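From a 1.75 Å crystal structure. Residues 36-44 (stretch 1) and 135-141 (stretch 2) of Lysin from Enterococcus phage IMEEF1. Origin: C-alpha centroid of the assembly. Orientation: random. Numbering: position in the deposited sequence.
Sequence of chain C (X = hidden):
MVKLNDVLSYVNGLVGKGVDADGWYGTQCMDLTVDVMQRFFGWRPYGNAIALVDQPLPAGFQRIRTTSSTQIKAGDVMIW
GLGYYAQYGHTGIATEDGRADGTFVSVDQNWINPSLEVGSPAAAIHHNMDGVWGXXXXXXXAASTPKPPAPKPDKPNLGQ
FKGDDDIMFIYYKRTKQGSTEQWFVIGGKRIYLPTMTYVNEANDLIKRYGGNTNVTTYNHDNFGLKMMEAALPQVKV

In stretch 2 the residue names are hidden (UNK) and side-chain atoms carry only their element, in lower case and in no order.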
# COMPACT_ATOMS: atom_id res chain seq x y z
N VAL C 36 -8.78 -16.43 2.26
CA VAL C 36 -8.09 -16.80 1.03
C VAL C 36 -7.71 -15.61 0.15
O VAL C 36 -6.57 -15.50 -0.36
CB VAL C 36 -8.89 -17.81 0.24
CG1 VAL C 36 -8.20 -18.16 -1.07
CG2 VAL C 36 -9.19 -19.01 1.09
N MET C 37 -8.63 -14.68 -0.07
CA MET C 37 -8.32 -13.57 -0.87
C MET C 37 -7.19 -12.69 -0.21
O MET C 37 -6.32 -12.20 -0.94
CB MET C 37 -9.56 -12.73 -1.14
CG MET C 37 -10.57 -13.21 -2.23
SD MET C 37 -9.94 -13.71 -3.81
CE MET C 37 -9.73 -15.50 -3.53
N GLN C 38 -7.24 -12.47 1.10
CA GLN C 38 -6.20 -11.70 1.79
C GLN C 38 -4.81 -12.38 1.69
O GLN C 38 -3.88 -11.77 1.29
CB GLN C 38 -6.53 -11.51 3.24
CG GLN C 38 -7.55 -10.48 3.54
CD GLN C 38 -7.61 -10.16 5.05
OE1 GLN C 38 -7.56 -9.01 5.46
NE2 GLN C 38 -7.63 -11.22 5.87
N ARG C 39 -4.73 -13.68 1.96
CA ARG C 39 -3.43 -14.35 1.93
C ARG C 39 -2.83 -14.42 0.55
O ARG C 39 -1.62 -14.32 0.39
CB ARG C 39 -3.58 -15.82 2.29
CG ARG C 39 -3.65 -16.06 3.72
CD ARG C 39 -3.72 -17.58 3.97
NE ARG C 39 -4.34 -17.61 5.26
CZ ARG C 39 -3.73 -17.37 6.41
NH1 ARG C 39 -2.40 -17.22 6.50
NH2 ARG C 39 -4.47 -17.37 7.50
N PHE C 40 -3.66 -14.70 -0.46
CA PHE C 40 -3.12 -14.90 -1.78
C PHE C 40 -3.05 -13.68 -2.68
O PHE C 40 -2.12 -13.56 -3.51
CB PHE C 40 -3.84 -16.00 -2.48
CG PHE C 40 -3.49 -17.36 -1.92
CD1 PHE C 40 -2.41 -18.08 -2.43
CD2 PHE C 40 -4.24 -17.89 -0.94
CE1 PHE C 40 -2.05 -19.28 -1.86
CE2 PHE C 40 -3.90 -19.07 -0.35
CZ PHE C 40 -2.81 -19.77 -0.81
N PHE C 41 -4.02 -12.82 -2.57
CA PHE C 41 -4.10 -11.65 -3.44
C PHE C 41 -3.97 -10.30 -2.75
O PHE C 41 -4.00 -9.29 -3.41
CB PHE C 41 -5.42 -11.70 -4.17
CG PHE C 41 -5.49 -12.81 -5.13
CD1 PHE C 41 -4.85 -12.71 -6.33
CD2 PHE C 41 -6.16 -13.99 -4.82
CE1 PHE C 41 -4.94 -13.74 -7.24
CE2 PHE C 41 -6.19 -15.04 -5.70
CZ PHE C 41 -5.53 -14.92 -6.88
N GLY C 42 -3.86 -10.29 -1.44
CA GLY C 42 -3.72 -9.03 -0.69
C GLY C 42 -5.01 -8.22 -0.79
O GLY C 42 -4.98 -7.00 -0.57
N TRP C 43 -6.13 -8.87 -1.07
CA TRP C 43 -7.45 -8.19 -1.21
C TRP C 43 -8.29 -8.59 0.00
O TRP C 43 -8.50 -9.80 0.23
CB TRP C 43 -8.13 -8.64 -2.47
CG TRP C 43 -9.58 -8.12 -2.59
CD1 TRP C 43 -10.03 -6.88 -2.27
CD2 TRP C 43 -10.68 -8.80 -3.13
NE1 TRP C 43 -11.34 -6.76 -2.52
CE2 TRP C 43 -11.76 -7.92 -3.13
CE3 TRP C 43 -10.86 -10.05 -3.70
CZ2 TRP C 43 -13.00 -8.29 -3.56
CZ3 TRP C 43 -12.10 -10.41 -4.11
CH2 TRP C 43 -13.15 -9.54 -4.07
N ARG C 44 -8.82 -7.63 0.77
CA ARG C 44 -9.84 -7.92 1.82
C ARG C 44 -11.24 -7.49 1.30
O ARG C 44 -11.58 -6.31 1.30
CB ARG C 44 -9.50 -7.22 3.15
CG ARG C 44 -10.51 -7.47 4.24
CD ARG C 44 -10.10 -6.87 5.61
NE ARG C 44 -10.61 -5.47 5.65
CZ ARG C 44 -10.55 -4.61 6.69
NH1 ARG C 44 -11.10 -3.39 6.56
NH2 ARG C 44 -10.03 -4.98 7.86
N UNK C 135 -19.74 -15.60 -10.04
CA UNK C 135 -18.44 -15.83 -9.60
C UNK C 135 -17.61 -14.58 -9.63
O UNK C 135 -17.95 -13.66 -10.40
c UNK C 135 -17.72 -16.90 -10.40
c UNK C 135 -18.41 -18.23 -10.19
c UNK C 135 -17.47 -16.54 -11.86
N UNK C 136 -16.63 -14.52 -8.74
CA UNK C 136 -15.46 -13.59 -8.90
C UNK C 136 -14.33 -14.48 -9.29
O UNK C 136 -14.07 -15.48 -8.62
c UNK C 136 -15.22 -12.76 -7.66
c UNK C 136 -13.87 -12.04 -7.73
c UNK C 136 -16.45 -10.99 -6.25
c UNK C 136 -16.31 -11.74 -7.57
N UNK C 137 -13.74 -14.16 -10.43
CA UNK C 137 -12.60 -14.91 -10.95
C UNK C 137 -11.31 -14.13 -10.69
O UNK C 137 -11.09 -13.06 -11.29
c UNK C 137 -11.67 -15.88 -13.07
n UNK C 137 -13.32 -17.47 -13.93
n UNK C 137 -14.21 -17.59 -16.07
n UNK C 137 -15.25 -18.67 -14.35
c UNK C 137 -12.82 -15.17 -12.42
c UNK C 137 -12.18 -16.60 -14.30
c UNK C 137 -14.26 -17.91 -14.78
N UNK C 138 -10.49 -14.59 -9.74
CA UNK C 138 -9.18 -13.93 -9.46
C UNK C 138 -8.26 -14.18 -10.66
O UNK C 138 -8.48 -15.16 -11.43
c UNK C 138 -10.72 -15.68 -8.78
c UNK C 138 -9.78 -15.32 -7.63
c UNK C 138 -8.61 -14.66 -8.25
N UNK C 139 -7.27 -13.36 -10.80
CA UNK C 139 -6.27 -13.51 -11.89
C UNK C 139 -5.19 -14.53 -11.51
O UNK C 139 -4.30 -14.25 -10.74
c UNK C 139 -6.96 -12.19 -9.96
c UNK C 139 -5.82 -11.51 -10.67
c UNK C 139 -5.70 -12.12 -12.00
N UNK C 140 -5.32 -15.74 -12.00
CA UNK C 140 -4.36 -16.79 -11.74
C UNK C 140 -3.32 -16.82 -12.89
O UNK C 140 -3.65 -16.46 -14.00
c UNK C 140 -5.07 -18.14 -11.68
c UNK C 140 -7.45 -18.57 -8.10
c UNK C 140 -5.91 -18.31 -10.43
c UNK C 140 -8.05 -18.54 -9.33
c UNK C 140 -7.30 -18.41 -10.50
o UNK C 140 -8.25 -18.68 -6.91
c UNK C 140 -5.32 -18.33 -9.19
c UNK C 140 -6.08 -18.50 -8.03
N UNK C 141 -2.12 -17.30 -12.62
CA UNK C 141 -1.11 -17.63 -13.68
C UNK C 141 -1.62 -18.60 -14.76
O UNK C 141 -2.36 -19.55 -14.46
o UNK C 141 2.92 -19.64 -12.52
c UNK C 141 2.21 -19.73 -13.57
c UNK C 141 1.34 -18.52 -13.99
c UNK C 141 0.15 -18.27 -13.05
o UNK C 141 2.20 -20.76 -14.29

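Position 135 carries three carbons, one of them bonded to the other two, a fork directly on the backbone. Nothing on stretch 1 lies within its reach, and its surroundings elsewhere in the structure keep it buried. The fork at the first carbon with two single-carbon arms makes it Val135, a strand residue.

At position 136 there are four carbons, again forked at the first, but one arm is two carbons long. The CA-to-CB bond points toward stretch 1, and the end of the long arm lies 4.2 Å from CH2 of Trp43, at the edge of the indole and near its plane. This is Ile136, with chi1 m and chi2 t; the extended arm brings its CD1 to the tryptophan.

Position 137 has three carbons, a nitrogen, then a carbon bearing two more nitrogens: a guanidinium, so Arg137. It stays out of reach of stretch 1, as the alternation of a strand would suggest after an inward neighbour, and its NE and NH2 are hydrogen-bonded elsewhere in the structure.

The three carbons of position 138 close a ring onto the backbone nitrogen, which leaves that nitrogen without a hydrogen to donate. The CA-to-CB bond points toward the helix; CB sits 3.4 Å from CZ of Phe41, and a second ring carbon comes 4.1 Å from CE of Met37. The closed ring names Pro138, and the carbon near the methionine is its CG.

Position 139 repeats the pattern, three carbons closing onto the nitrogen, but its CA-to-CB bond runs sideways. The ring carbon attached to the nitrogen is 3.7 Å from CE1 of Phe41. That makes it Pro139, whose backbone O also lies 3.6 Å from Phe41 CE1, at the edge of the phenyl ring.

One carbon followed by a six-carbon ring bearing an oxygen marks position 140. Although its CA-to-CB bond points sideways, its end comes nearer, and a ring carbon lies 3.8 Å from CZ of Phe41. It is Tyr140, its CE1 making that approach while its OH is hydrogen-bonded elsewhere in the structure.

Position 141 shows three carbons in a row, the third carrying two oxygens, so the carboxylate carbon lies two bonds beyond CB; hence Glu141. It is exposed, poorly ordered and free of stretch 1.

No hydrogen bond crosses this contact; it works by apolar packing, most of it around the Phe41 ring, with Met37 on Pro138 and Trp43 on Ile136 as separate contacts. Phe41, the last helical residue, points toward stretch 2 and touches Pro138, Pro139 and Tyr140. Its edge is directed at the face of Tyr140 in an offset edge-to-face pair, the centroids 5.7 Å apart and the planes at 67°. Met37, one turn earlier, sets its CE against Pro138, and its backbone O accepts the hydrogen bond from Phe41 N (N to O 2.9 Å). Gly42 then leaves the helix with positive phi, a conformation favouring glycine, and Trp43 reaches Ile136. The rule to read is a central aromatic ring, flanked by smaller contacts, set against the two prolines and the tyrosine that follow the strand.

Stretch 2, residues 135-141: VIRPPYE
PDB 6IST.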